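Local coordinates for protein YrdA (Escherichia coli, PDB 3TIO), which binds zinc at the subunit interfaces of a trimer and may share the chemistry of the gamma-class carbonic anhydrases, to whose family it belongs, at residues A[50-55]-A[79-84]; A[56-61]-A[85-90]; A[91-96]-A[108-113]; A[101-106]-A[115-120]. The protein carries 1 engineered substitution. One frame throughout, in Å; residues are numbered along the deposited sequence.

Contact 1. Residues A[50-55]-A[79-84]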
loop_
_atom_site.group_PDB
_atom_site.type_symbol
_atom_site.label_atom_id
_atom_site.label_comp_id
_atom_site.label_asym_id
_atom_site.label_seq_id
_atom_site.Cartn_x
_atom_site.Cartn_y
_atom_site.Cartn_z
ATOM N N TYR A 50 22.125 -0.299 4.672
ATOM C CA TYR A 50 21.547 -1.482 5.286
ATOM C C TYR A 50 20.258 -1.270 6.059
ATOM O O TYR A 50 19.899 -0.150 6.423
ATOM C CB TYR A 50 22.580 -2.150 6.209
ATOM C CG TYR A 50 22.905 -1.377 7.474
ATOM C CD1 TYR A 50 22.050 -1.403 8.576
ATOM C CD2 TYR A 50 24.073 -0.621 7.567
ATOM C CE1 TYR A 50 22.351 -0.692 9.746
ATOM C CE2 TYR A 50 24.383 0.091 8.726
ATOM C CZ TYR A 50 23.521 0.053 9.809
ATOM O OH TYR A 50 23.824 0.768 10.944
ATOM N N VAL A 51 19.566 -2.380 6.285
ATOM C CA VAL A 51 18.340 -2.409 7.065
ATOM C C VAL A 51 18.667 -3.376 8.190
ATOM O O VAL A 51 19.093 -4.504 7.938
ATOM C CB VAL A 51 17.138 -2.964 6.263
ATOM C CG1 VAL A 51 15.928 -3.107 7.183
ATOM C CG2 VAL A 51 16.816 -2.044 5.099
ATOM N N GLN A 52 18.489 -2.929 9.427
ATOM C CA GLN A 52 18.778 -3.754 10.589
ATOM C C GLN A 52 17.504 -3.905 11.405
ATOM O O GLN A 52 16.928 -2.913 11.851
ATOM C CB GLN A 52 19.863 -3.082 11.436
ATOM C CG GLN A 52 20.392 -3.928 12.582
ATOM C CD GLN A 52 21.389 -3.171 13.441
ATOM O OE1 GLN A 52 21.012 -2.444 14.360
ATOM N NE2 GLN A 52 22.670 -3.323 13.129
ATOM N N ILE A 53 17.058 -5.144 11.590
ATOM C CA ILE A 53 15.846 -5.412 12.351
ATOM C C ILE A 53 16.146 -6.281 13.576
ATOM O O ILE A 53 16.653 -7.400 13.449
ATOM C CB ILE A 53 14.789 -6.097 11.459
ATOM C CG1 ILE A 53 14.575 -5.258 10.193
ATOM C CG2 ILE A 53 13.489 -6.267 12.224
ATOM C CD1 ILE A 53 13.432 -5.723 9.306
ATOM N N GLY A 54 15.824 -5.754 14.755
ATOM C CA GLY A 54 16.069 -6.454 16.006
ATOM C C GLY A 54 15.234 -7.690 16.278
ATOM O O GLY A 54 14.212 -7.927 15.636
ATOM N N ALA A 55 15.666 -8.472 17.261
ATOM C CA ALA A 55 14.996 -9.713 17.627
ATOM C C ALA A 55 13.531 -9.575 18.032
ATOM O O ALA A 55 13.122 -8.579 18.633
ATOM C CB ALA A 55 15.776 -10.406 18.756
ATOM N N PRO A 79 20.923 4.166 6.924
ATOM C CA PRO A 79 20.203 2.929 7.227
ATOM C C PRO A 79 18.831 3.060 7.871
ATOM O O PRO A 79 18.437 4.125 8.350
ATOM C CB PRO A 79 21.173 2.203 8.146
ATOM C CG PRO A 79 21.723 3.340 8.960
ATOM C CD PRO A 79 21.999 4.396 7.906
ATOM N N LEU A 80 18.107 1.948 7.851
ATOM C CA LEU A 80 16.810 1.840 8.495
ATOM C C LEU A 80 17.124 0.900 9.653
ATOM O O LEU A 80 17.571 -0.230 9.441
ATOM C CB LEU A 80 15.774 1.211 7.559
ATOM C CG LEU A 80 14.488 0.717 8.233
ATOM C CD1 LEU A 80 13.796 1.861 8.961
ATOM C CD2 LEU A 80 13.567 0.113 7.181
ATOM N N THR A 81 16.921 1.373 10.874
ATOM C CA THR A 81 17.222 0.573 12.046
ATOM C C THR A 81 15.974 0.393 12.894
ATOM O O THR A 81 15.306 1.365 13.244
ATOM C CB THR A 81 18.321 1.247 12.891
ATOM O OG1 THR A 81 19.451 1.540 12.056
ATOM C CG2 THR A 81 18.759 0.336 14.028
ATOM N N ILE A 82 15.664 -0.859 13.210
ATOM C CA ILE A 82 14.499 -1.192 14.019
ATOM C C ILE A 82 14.955 -2.059 15.189
ATOM O O ILE A 82 15.708 -3.017 14.997
ATOM C CB ILE A 82 13.455 -1.975 13.188
ATOM C CG1 ILE A 82 13.085 -1.177 11.933
ATOM C CG2 ILE A 82 12.228 -2.266 14.039
ATOM C CD1 ILE A 82 12.229 -1.944 10.939
ATOM N N GLY A 83 14.496 -1.718 16.390
ATOM C CA GLY A 83 14.874 -2.460 17.582
ATOM C C GLY A 83 14.217 -3.814 17.778
ATOM O O GLY A 83 13.734 -4.432 16.827
ATOM N N GLU A 84 14.203 -4.274 19.028
ATOM C CA GLU A 84 13.619 -5.568 19.374
ATOM C C GLU A 84 12.187 -5.426 19.885
ATOM O O GLU A 84 11.798 -4.375 20.390
ATOM C CB GLU A 84 14.457 -6.258 20.455
ATOM C CG GLU A 84 15.951 -6.285 20.188
ATOM C CD GLU A 84 16.704 -7.106 21.219
ATOM O OE1 GLU A 84 16.355 -7.022 22.415
ATOM O OE2 GLU A 84 17.649 -7.827 20.833
HETATM O O HOH W 1 21.996 1.204 12.782
HETATM O O HOH W 2 18.400 -3.288 15.660
HETATM O O HOH W 3 18.398 -7.800 18.244
#
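Strands 50-53 and 80-82 are neighbouring rungs in one parallel sheet of a left-handed beta-helix, with Val51 beside Leu80, Gln52 beside Thr81 and Ile53 beside Ile82. Their directions differ by only 4°. Four backbone hydrogen bonds join them, from Leu80 N to Tyr50 O, Gln52 N to Leu80 O, Ile82 N to Gln52 O and Gly54 N to Ile82 O. Val51, Ile53, Leu80 and Ile82 turn to the inside of the coil, where Leu65 and Leu94 of other strands join them. Here CG1 of Val51 lies 4.0 Å from CD2 of Leu80, and the two isoleucines meet in the same way, CD1 of Ile82 against CG1 of Ile53.

The other face is more polar. Tyr50 CG sits between its backbone N and carbonyl carbon (chi1 70°), the crowded position, and this lays the ring over Pro79. Pro79 CB is 3.5 Å from the ring centroid of Tyr50, almost directly above it, a CH-pi contact; Arg31 adds a cation-pi interaction to the same ring. At the far end of the ring, a water bridges Tyr50 OH (2.6 Å) and Thr81 OG1 (2.7 Å). Gln52, with CG anti to its N and the chain extended, runs alongside Thr81, bringing its OE1 to 3.6 Å from Thr81 CG2. A second water donates to Gln52 OE1 and to Ile82 O, an oxygen that thus has two donors. Where the strands end, a third water accepts from Ala55 N and donates to Glu84 OE2 at 2.7 Å.

Contact 2. Residues A[56-61]-A[85-90]. With ZN (zinc ion), chain I.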
loop_
_atom_site.group_PDB
_atom_site.type_symbol
_atom_site.label_atom_id
_atom_site.label_comp_id
_atom_site.label_asym_id
_atom_site.label_seq_id
_atom_site.Cartn_x
_atom_site.Cartn_y
_atom_site.Cartn_z
ATOM N N ARG A 56 12.756 -10.607 17.701
ATOM C CA ARG A 56 11.339 -10.684 18.037
ATOM C C ARG A 56 10.486 -9.552 17.474
ATOM O O ARG A 56 9.474 -9.172 18.063
ATOM C CB ARG A 56 11.180 -10.755 19.558
ATOM C CG ARG A 56 11.937 -11.922 20.198
ATOM C CD ARG A 56 11.769 -11.938 21.710
ATOM N NE ARG A 56 12.262 -10.712 22.333
ATOM C CZ ARG A 56 13.546 -10.384 22.438
ATOM N NH1 ARG A 56 14.487 -11.193 21.968
ATOM N NH2 ARG A 56 13.892 -9.238 23.004
ATOM N N THR A 57 10.901 -9.024 16.329
ATOM C CA THR A 57 10.169 -7.943 15.681
ATOM C C THR A 57 9.389 -8.466 14.486
ATOM O O THR A 57 9.891 -9.270 13.699
ATOM C CB THR A 57 11.126 -6.821 15.224
ATOM O OG1 THR A 57 11.524 -6.057 16.367
ATOM C CG2 THR A 57 10.452 -5.893 14.214
ATOM N N ASN A 58 8.151 -8.007 14.358
ATOM C CA ASN A 58 7.325 -8.429 13.242
ATOM C C ASN A 58 7.119 -7.300 12.239
ATOM O O ASN A 58 6.960 -6.138 12.612
ATOM C CB ASN A 58 5.971 -8.958 13.747
ATOM C CG ASN A 58 5.189 -7.932 14.550
ATOM O OD1 ASN A 58 4.484 -7.090 13.990
ATOM N ND2 ASN A 58 5.306 -7.999 15.872
ATOM N N ILE A 59 7.182 -7.654 10.961
ATOM C CA ILE A 59 6.962 -6.707 9.873
ATOM C C ILE A 59 5.728 -7.274 9.182
ATOM O O ILE A 59 5.812 -8.235 8.415
ATOM C CB ILE A 59 8.148 -6.671 8.886
ATOM C CG1 ILE A 59 9.454 -6.351 9.635
ATOM C CG2 ILE A 59 7.880 -5.634 7.802
ATOM C CD1 ILE A 59 9.419 -5.063 10.449
ATOM N N GLN A 60 4.577 -6.674 9.470
ATOM C CA GLN A 60 3.312 -7.166 8.942
ATOM C C GLN A 60 3.010 -6.946 7.460
ATOM O O GLN A 60 3.635 -6.117 6.794
ATOM C CB GLN A 60 2.179 -6.648 9.828
ATOM C CG GLN A 60 2.265 -7.246 11.230
ATOM C CD GLN A 60 1.202 -6.723 12.164
ATOM O OE1 GLN A 60 0.014 -6.792 11.863
ATOM N NE2 GLN A 60 1.621 -6.203 13.311
ATOM N N ASP A 61 2.040 -7.723 6.980
ATOM C CA ASP A 61 1.606 -7.760 5.583
ATOM C C ASP A 61 1.543 -6.429 4.851
ATOM O O ASP A 61 0.936 -5.478 5.330
ATOM C CB ASP A 61 0.213 -8.402 5.467
ATOM C CG ASP A 61 -0.003 -9.540 6.438
ATOM O OD1 ASP A 61 0.090 -9.302 7.660
ATOM O OD2 ASP A 61 -0.287 -10.668 5.977
ATOM N N ASP A 85 11.417 -6.504 19.765
ATOM C CA ASP A 85 10.031 -6.526 20.222
ATOM C C ASP A 85 9.209 -5.390 19.615
ATOM O O ASP A 85 8.353 -4.798 20.277
ATOM C CB ASP A 85 9.984 -6.446 21.750
ATOM C CG ASP A 85 10.646 -7.634 22.417
ATOM O OD1 ASP A 85 11.448 -7.422 23.351
ATOM O OD2 ASP A 85 10.364 -8.781 22.011
ATOM N N VAL A 86 9.478 -5.091 18.351
ATOM C CA VAL A 86 8.756 -4.038 17.649
ATOM C C VAL A 86 7.661 -4.655 16.793
ATOM O O VAL A 86 7.867 -5.681 16.148
ATOM C CB VAL A 86 9.694 -3.218 16.737
ATOM C CG1 VAL A 86 8.880 -2.274 15.851
ATOM C CG2 VAL A 86 10.670 -2.424 17.587
ATOM N N THR A 87 6.493 -4.024 16.813
ATOM C CA THR A 87 5.359 -4.477 16.024
ATOM C C THR A 87 5.128 -3.462 14.908
ATOM O O THR A 87 4.673 -2.348 15.158
ATOM C CB THR A 87 4.089 -4.592 16.893
ATOM O OG1 THR A 87 4.269 -5.641 17.855
ATOM C CG2 THR A 87 2.867 -4.909 16.031
ATOM N N VAL A 88 5.481 -3.838 13.684
ATOM C CA VAL A 88 5.278 -2.961 12.538
ATOM C C VAL A 88 3.994 -3.427 11.863
ATOM O O VAL A 88 3.952 -4.491 11.243
ATOM C CB VAL A 88 6.465 -3.037 11.560
ATOM C CG1 VAL A 88 6.197 -2.170 10.333
ATOM C CG2 VAL A 88 7.736 -2.570 12.268
ATOM N N GLY A 89 2.949 -2.616 12.012
ATOM C CA GLY A 89 1.638 -2.939 11.471
ATOM C C GLY A 89 1.529 -3.156 9.974
ATOM O O GLY A 89 2.448 -2.860 9.218
ATOM N N HIS A 90 0.383 -3.680 9.547
ATOM C CA HIS A 90 0.152 -3.932 8.128
ATOM C C HIS A 90 0.304 -2.653 7.320
ATOM O O HIS A 90 -0.053 -1.567 7.783
ATOM C CB HIS A 90 -1.272 -4.432 7.880
ATOM C CG HIS A 90 -1.675 -5.599 8.722
ATOM N ND1 HIS A 90 -1.194 -6.872 8.516
ATOM C CD2 HIS A 90 -2.560 -5.690 9.740
ATOM C CE1 HIS A 90 -1.770 -7.701 9.369
ATOM N NE2 HIS A 90 -2.603 -7.008 10.122
HETATM ZN ZN ZN I . -3.891 -7.777 11.541
HETATM O O HOH W 4 -1.214 -4.355 12.250
#
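Arg56 holds Asp85 side-on, with Arg56 NE 2.7 Å from Asp85 OD2 and Arg56 NH2 3.1 Å from Asp85 OD1. The arginine chain bends at chi3 (-60°) to turn its guanidinium edge to the carboxylate, yet the two planes stand 55° apart: NE approaches OD2 on its syn side, while NH2 reaches OD1 from above the carboxylate plane. This pair lies at a turn of the left-handed beta-helix, just before the parallel strands 58-59 and 87-88. Thr57 OG1 accepts from Val86 N and is also hydrogen-bonded to Gly83 O.

On the face turned to the C-terminal helix, Asn58 CG is placed between its N and carbonyl carbon (chi1 59°), which swings the amide across toward Thr87. Asn58 ND2 donates to Thr87 OG1 (3.3 Å, nearly straight), a hydroxyl also bonded to Ser163 of helix 154-176. Asn58 OD1 receives Gln60 NE2 at 3.1 Å, a bond that restrains the rotation of the Gln60 amide. On the inner face, Ile59 CD1 packs 3.5 Å from Val88 CG2.

The extended Gln60 chain carries OE1 over one face of the His90 ring, 3.1 Å above its plane and offset toward the rim, with the amide almost perpendicular to the ring. A water donates to that oxygen. At the ring edge His90 ND1 gives a weak hydrogen bond to Asp61 OD1, whose stronger partner is Arg45 of the second subunit. His90 NE2 binds zinc at 2.1 Å, together with His66, His69 and His95 of that subunit. With its ND1 hydrogen turned to Asp61, His90 presents NE2 to the metal, so the zinc ties the two subunits together.

Contact 3. Residues A[91-96]-A[108-113]; sequences KVMLHG and GSILLD. With ZN (zinc ion), chain G; PO4 (phosphate ion), chain H.
ND1 of His95 lies before both oxygens of Asp113, 2.9 Å from OD1 and 3.0 Å from OD2. Each is a weak hydrogen bond, since the single N-H points between the two; the carboxylate straddles the ring edge, its carbon CG in the ring plane and its own plane turned 65° from it. Asp113 OD1 has a further hydrogen bond with Thr68 OG1, which positions the carboxylate behind the metal ligand. With CG of His95 anti to the backbone N (chi1 -152°), the ring stands off the sheet and carries His95 NE2 to the zinc ion at 2.0 Å. His66 and His69 of the same chain and His90 of the third subunit complete this site.

The backbones run parallel as neighbouring rungs of a left-handed beta-helix, the fold of hexapeptide-repeat proteins. Met93 N donates to Ser109 O, Leu111 N to Met93 O at 2.8 Å, and His95 N to Leu111 O. Inside the coil Leu94 and Leu111 lie side by side and touch by their CD2 methyls, 3.7 Å apart. On the opposite face, toward the third subunit, Met93 CB meets Ile110 CG1 more loosely at 4.1 Å, its chain then bending away.

The side chain of Lys91 leads away from the pair. It is straight as far as CE and bends at the last torsion (chi4 -65°), bringing Lys91 NZ to 2.9 Å from O1 of a phosphate ion, probably acquired from the crystallisation liquor. NZ also bonds Gly62 O of the second subunit, and the Lys91 residues of both other subunits bind the same phosphate.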
loop_
_atom_site.group_PDB
_atom_site.type_symbol
_atom_site.label_atom_id
_atom_site.label_comp_id
_atom_site.label_asym_id
_atom_site.label_seq_id
_atom_site.Cartn_x
_atom_site.Cartn_y
_atom_site.Cartn_z
ATOM N N LYS A 91 0.821 -2.799 6.104
ATOM C CA LYS A 91 0.964 -1.682 5.176
ATOM C C LYS A 91 1.755 -0.483 5.666
ATOM O O LYS A 91 1.553 0.631 5.183
ATOM C CB LYS A 91 -0.419 -1.192 4.734
ATOM C CG LYS A 91 -1.139 -2.093 3.749
ATOM C CD LYS A 91 -2.476 -1.473 3.363
ATOM C CE LYS A 91 -3.101 -2.178 2.174
ATOM N NZ LYS A 91 -2.282 -2.001 0.947
ATOM N N VAL A 92 2.650 -0.691 6.620
ATOM C CA VAL A 92 3.447 0.415 7.120
ATOM C C VAL A 92 4.612 0.715 6.181
ATOM O O VAL A 92 5.212 -0.189 5.600
ATOM C CB VAL A 92 3.981 0.119 8.537
ATOM C CG1 VAL A 92 5.056 1.126 8.927
ATOM C CG2 VAL A 92 2.833 0.201 9.528
ATOM N N MET A 93 4.902 2.002 6.033
ATOM C CA MET A 93 5.985 2.490 5.188
ATOM C C MET A 93 7.070 3.029 6.114
ATOM O O MET A 93 6.837 4.001 6.829
ATOM C CB MET A 93 5.460 3.620 4.298
ATOM C CG MET A 93 6.502 4.357 3.468
ATOM S SD MET A 93 6.829 3.586 1.889
ATOM C CE MET A 93 8.579 3.176 2.094
ATOM N N LEU A 94 8.234 2.382 6.126
ATOM C CA LEU A 94 9.350 2.833 6.955
ATOM C C LEU A 94 10.448 3.273 6.004
ATOM O O LEU A 94 10.865 2.513 5.128
ATOM C CB LEU A 94 9.860 1.709 7.852
ATOM C CG LEU A 94 8.851 1.106 8.830
ATOM C CD1 LEU A 94 9.544 0.037 9.658
ATOM C CD2 LEU A 94 8.265 2.189 9.735
ATOM N N HIS A 95 10.928 4.496 6.181
ATOM C CA HIS A 95 11.937 5.005 5.280
ATOM C C HIS A 95 13.117 5.692 5.950
ATOM O O HIS A 95 13.026 6.854 6.333
ATOM C CB HIS A 95 11.277 5.964 4.293
ATOM C CG HIS A 95 11.975 6.031 2.979
ATOM N ND1 HIS A 95 12.973 6.943 2.708
ATOM C CD2 HIS A 95 11.873 5.245 1.883
ATOM C CE1 HIS A 95 13.457 6.713 1.501
ATOM N NE2 HIS A 95 12.807 5.688 0.981
ATOM N N GLY A 96 14.221 4.962 6.082
ATOM C CA GLY A 96 15.425 5.520 6.675
ATOM C C GLY A 96 15.262 6.150 8.042
ATOM O O GLY A 96 15.864 7.185 8.335
ATOM N N GLY A 108 -0.794 1.134 8.277
ATOM C CA GLY A 108 -0.963 2.215 7.321
ATOM C C GLY A 108 -0.163 3.474 7.595
ATOM O O GLY A 108 -0.290 4.461 6.869
ATOM N N SER A 109 0.662 3.460 8.635
ATOM C CA SER A 109 1.457 4.638 8.961
ATOM C C SER A 109 2.662 4.814 8.049
ATOM O O SER A 109 3.107 3.869 7.391
ATOM C CB SER A 109 1.934 4.573 10.412
ATOM O OG SER A 109 0.832 4.652 11.298
ATOM N N ILE A 110 3.186 6.036 8.022
ATOM C CA ILE A 110 4.348 6.378 7.210
ATOM C C ILE A 110 5.379 7.059 8.108
ATOM O O ILE A 110 5.084 8.084 8.722
ATOM C CB ILE A 110 3.974 7.358 6.066
ATOM C CG1 ILE A 110 2.959 6.709 5.122
ATOM C CG2 ILE A 110 5.224 7.766 5.300
ATOM C CD1 ILE A 110 2.467 7.636 4.020
ATOM N N LEU A 111 6.575 6.484 8.201
ATOM C CA LEU A 111 7.649 7.062 9.011
ATOM C C LEU A 111 8.753 7.483 8.052
ATOM O O LEU A 111 9.324 6.650 7.340
ATOM C CB LEU A 111 8.168 6.043 10.033
ATOM C CG LEU A 111 7.397 5.944 11.358
ATOM C CD1 LEU A 111 5.952 5.545 11.111
ATOM C CD2 LEU A 111 8.080 4.931 12.264
ATOM N N LEU A 112 9.047 8.779 8.030
ATOM C CA LEU A 112 10.034 9.323 7.111
ATOM C C LEU A 112 11.477 9.378 7.586
ATOM O O LEU A 112 11.784 9.139 8.753
ATOM C CB LEU A 112 9.580 10.708 6.648
ATOM C CG LEU A 112 8.216 10.672 5.950
ATOM C CD1 LEU A 112 7.755 12.088 5.631
ATOM C CD2 LEU A 112 8.311 9.824 4.682
ATOM N N ASP A 113 12.355 9.710 6.649
ATOM C CA ASP A 113 13.787 9.774 6.891
ATOM C C ASP A 113 14.213 10.603 8.090
ATOM O O ASP A 113 13.733 11.715 8.300
ATOM C CB ASP A 113 14.482 10.297 5.638
ATOM C CG ASP A 113 14.142 9.484 4.413
ATOM O OD1 ASP A 113 14.989 8.681 3.977
ATOM O OD2 ASP A 113 13.019 9.643 3.897
HETATM ZN ZN ZN G . 13.216 4.732 -0.781
HETATM P P PO4 H . -0.611 1.242 0.990
HETATM O O1 PO4 H . -0.168 -0.094 0.294
HETATM O O2 PO4 H . -2.187 1.344 0.976
HETATM O O3 PO4 H . -0.094 1.257 2.481
HETATM O O4 PO4 H . -0.001 2.469 0.212
HETATM O O HOH W 5 1.864 3.196 4.620
#

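Contact 4. Residues A[101-106]-A[115-120]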
loop_
_atom_site.group_PDB
_atom_site.type_symbol
_atom_site.label_atom_id
_atom_site.label_comp_id
_atom_site.label_asym_id
_atom_site.label_seq_id
_atom_site.Cartn_x
_atom_site.Cartn_y
_atom_site.Cartn_z
ATOM N N ASN A 101 13.082 -0.019 20.924
ATOM C CA ASN A 101 12.527 -1.295 21.350
ATOM C C ASN A 101 11.106 -1.141 21.873
ATOM O O ASN A 101 10.741 -0.093 22.407
ATOM C CB ASN A 101 13.407 -1.907 22.447
ATOM C CG ASN A 101 14.861 -2.006 22.038
ATOM O OD1 ASN A 101 15.186 -2.560 20.991
ATOM N ND2 ASN A 101 15.750 -1.469 22.872
ATOM N N ARG A 102 10.313 -2.195 21.715
ATOM C CA ARG A 102 8.931 -2.211 22.180
ATOM C C ARG A 102 8.138 -1.019 21.659
ATOM O O ARG A 102 7.662 -0.182 22.427
ATOM C CB ARG A 102 8.895 -2.243 23.711
ATOM C CG ARG A 102 9.657 -3.421 24.315
ATOM C CD ARG A 102 9.605 -3.392 25.839
ATOM N NE ARG A 102 10.176 -2.161 26.372
ATOM C CZ ARG A 102 11.476 -1.884 26.398
ATOM N NH1 ARG A 102 12.355 -2.759 25.928
ATOM N NH2 ARG A 102 11.898 -0.720 26.871
ATOM N N VAL A 103 8.022 -0.947 20.339
ATOM C CA VAL A 103 7.281 0.116 19.676
ATOM C C VAL A 103 6.220 -0.529 18.801
ATOM O O VAL A 103 6.467 -1.554 18.175
ATOM C CB VAL A 103 8.196 0.970 18.768
ATOM C CG1 VAL A 103 7.360 1.965 17.958
ATOM C CG2 VAL A 103 9.221 1.707 19.614
ATOM N N LEU A 104 5.035 0.064 18.779
ATOM C CA LEU A 104 3.967 -0.445 17.935
ATOM C C LEU A 104 3.669 0.642 16.911
ATOM O O LEU A 104 3.298 1.765 17.271
ATOM C CB LEU A 104 2.716 -0.761 18.762
ATOM C CG LEU A 104 1.601 -1.485 17.998
ATOM C CD1 LEU A 104 0.745 -2.292 18.966
ATOM C CD2 LEU A 104 0.755 -0.476 17.234
ATOM N N VAL A 105 3.872 0.318 15.638
ATOM C CA VAL A 105 3.611 1.262 14.558
ATOM C C VAL A 105 2.275 0.875 13.930
ATOM O O VAL A 105 2.175 -0.149 13.255
ATOM C CB VAL A 105 4.719 1.216 13.478
ATOM C CG1 VAL A 105 4.471 2.310 12.446
ATOM C CG2 VAL A 105 6.100 1.389 14.120
ATOM N N GLY A 106 1.259 1.700 14.171
ATOM C CA GLY A 106 -0.081 1.447 13.658
ATOM C C GLY A 106 -0.156 1.215 12.162
ATOM O O GLY A 106 0.523 1.888 11.390
ATOM N N ALA A 115 13.536 10.188 11.134
ATOM C CA ALA A 115 12.648 10.097 12.287
ATOM C C ALA A 115 13.268 9.157 13.315
ATOM O O ALA A 115 13.935 8.184 12.959
ATOM C CB ALA A 115 11.276 9.586 11.866
ATOM N N ILE A 116 13.053 9.463 14.588
ATOM C CA ILE A 116 13.587 8.656 15.675
ATOM C C ILE A 116 12.477 8.341 16.661
ATOM O O ILE A 116 11.905 9.245 17.266
ATOM C CB ILE A 116 14.701 9.403 16.441
ATOM C CG1 ILE A 116 15.833 9.780 15.485
ATOM C CG2 ILE A 116 15.217 8.537 17.580
ATOM C CD1 ILE A 116 16.945 10.581 16.141
ATOM N N VAL A 117 12.166 7.059 16.818
ATOM C CA VAL A 117 11.128 6.651 17.750
ATOM C C VAL A 117 11.786 5.953 18.936
ATOM O O VAL A 117 12.410 4.906 18.781
ATOM C CB VAL A 117 10.121 5.692 17.083
ATOM C CG1 VAL A 117 8.976 5.387 18.047
ATOM C CG2 VAL A 117 9.588 6.314 15.797
ATOM N N GLU A 118 11.651 6.541 20.119
ATOM C CA GLU A 118 12.242 5.965 21.321
ATOM C C GLU A 118 11.466 4.730 21.776
ATOM O O GLU A 118 10.432 4.390 21.205
ATOM C CB GLU A 118 12.285 7.014 22.434
ATOM C CG GLU A 118 12.870 8.344 21.975
ATOM C CD GLU A 118 13.157 9.302 23.113
ATOM O OE1 GLU A 118 12.451 9.247 24.143
ATOM O OE2 GLU A 118 14.087 10.124 22.967
ATOM N N ASP A 119 11.961 4.066 22.816
ATOM C CA ASP A 119 11.316 2.856 23.317
ATOM C C ASP A 119 9.935 3.093 23.918
ATOM O O ASP A 119 9.605 4.199 24.337
ATOM C CB ASP A 119 12.196 2.175 24.374
ATOM C CG ASP A 119 13.654 2.099 23.971
ATOM O OD1 ASP A 119 13.944 1.792 22.799
ATOM O OD2 ASP A 119 14.519 2.338 24.843
ATOM N N ASP A 120 9.138 2.027 23.956
ATOM C CA ASP A 120 7.799 2.060 24.532
ATOM C C ASP A 120 6.933 3.190 23.994
ATOM O O ASP A 120 6.450 4.041 24.744
ATOM C CB ASP A 120 7.897 2.159 26.056
ATOM C CG ASP A 120 8.682 1.010 26.661
ATOM O OD1 ASP A 120 8.325 -0.151 26.393
ATOM O OD2 ASP A 120 9.654 1.267 27.403
HETATM O O HOH W 6 14.884 -0.656 25.596
#
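Charged groups dominate where Arg102 meets Asp120. The arginine chain, bent at chi3 (-59°), brings its guanidinium side-on to the carboxylate: Arg102 NE is 2.7 Å from Asp120 OD1 and Arg102 NH2 is 3.0 Å from Asp120 OD2. The second bond is the straighter, and OD2 lies in the guanidinium plane; nevertheless the two flat groups are 47° apart, so that NH2 comes to OD2 from above the carboxylate plane. Asp119 OD2 adds an opposite charge farther from NH2, well out of the guanidinium plane, with no N-H directed at it.

Among the hydrogen bonds, Asn101 N points almost straight at Asp119 OD1 (2.7 Å, 174°), meeting that oxygen on its anti side. Asp120 N returns a bond to Asn101 O, so the two chains are tied in both directions at this point. The plane of the Asn101 amide is nearly parallel to that of the Asp119 carboxylate; its OD1 is taken by Glu84 N, and its ND2 donates to a water. The same water accepts from Arg102 NH2 and donates weakly to Asp119 OD2, linking the three side chains.

Apolar packing is confined to Val103. Val103 CG1 touches Val117 CG1 at 3.8 Å, and Val103 CG2 presses to 3.3 Å from Glu118 O, a carbonyl oxygen that the contact buries and for which the model offers no hydrogen-bond partner. Beyond these residues the segments diverge, strand 103-105 and strand 116-117 belonging to different sheets. Arg102 and Asp120 both have left-handed backbone conformations, and their side-by-side placing on consecutive coils forms a corner of the left-handed beta-helix built from hexapeptide repeats.

Overall arrangement
The four contacts lie within a few neighbouring coils of one left-handed parallel beta-helix, their centres 11 to 13 Å apart. Contacts 1 and 2 interlock along the chain: strand 50-53 leads into 58-59 and strand 80-82 into 87-88, so the same two coils pair on one sheet and, past a corner, on the next. Contact 3 follows on the remaining sheet, and contact 4, whose segments alternate with those of contact 3, continues, on the following coils, the corner at which contacts 1 and 2 meet. The backbone of Thr87 in contact 2 hydrogen-bonds to Val103 and Val105 of contact 4, while Ile82, Val88, Leu94, Leu111 and Val117 share the interior. Contacts 2 and 3 supply His90 and His95 to zinc sites between subunits.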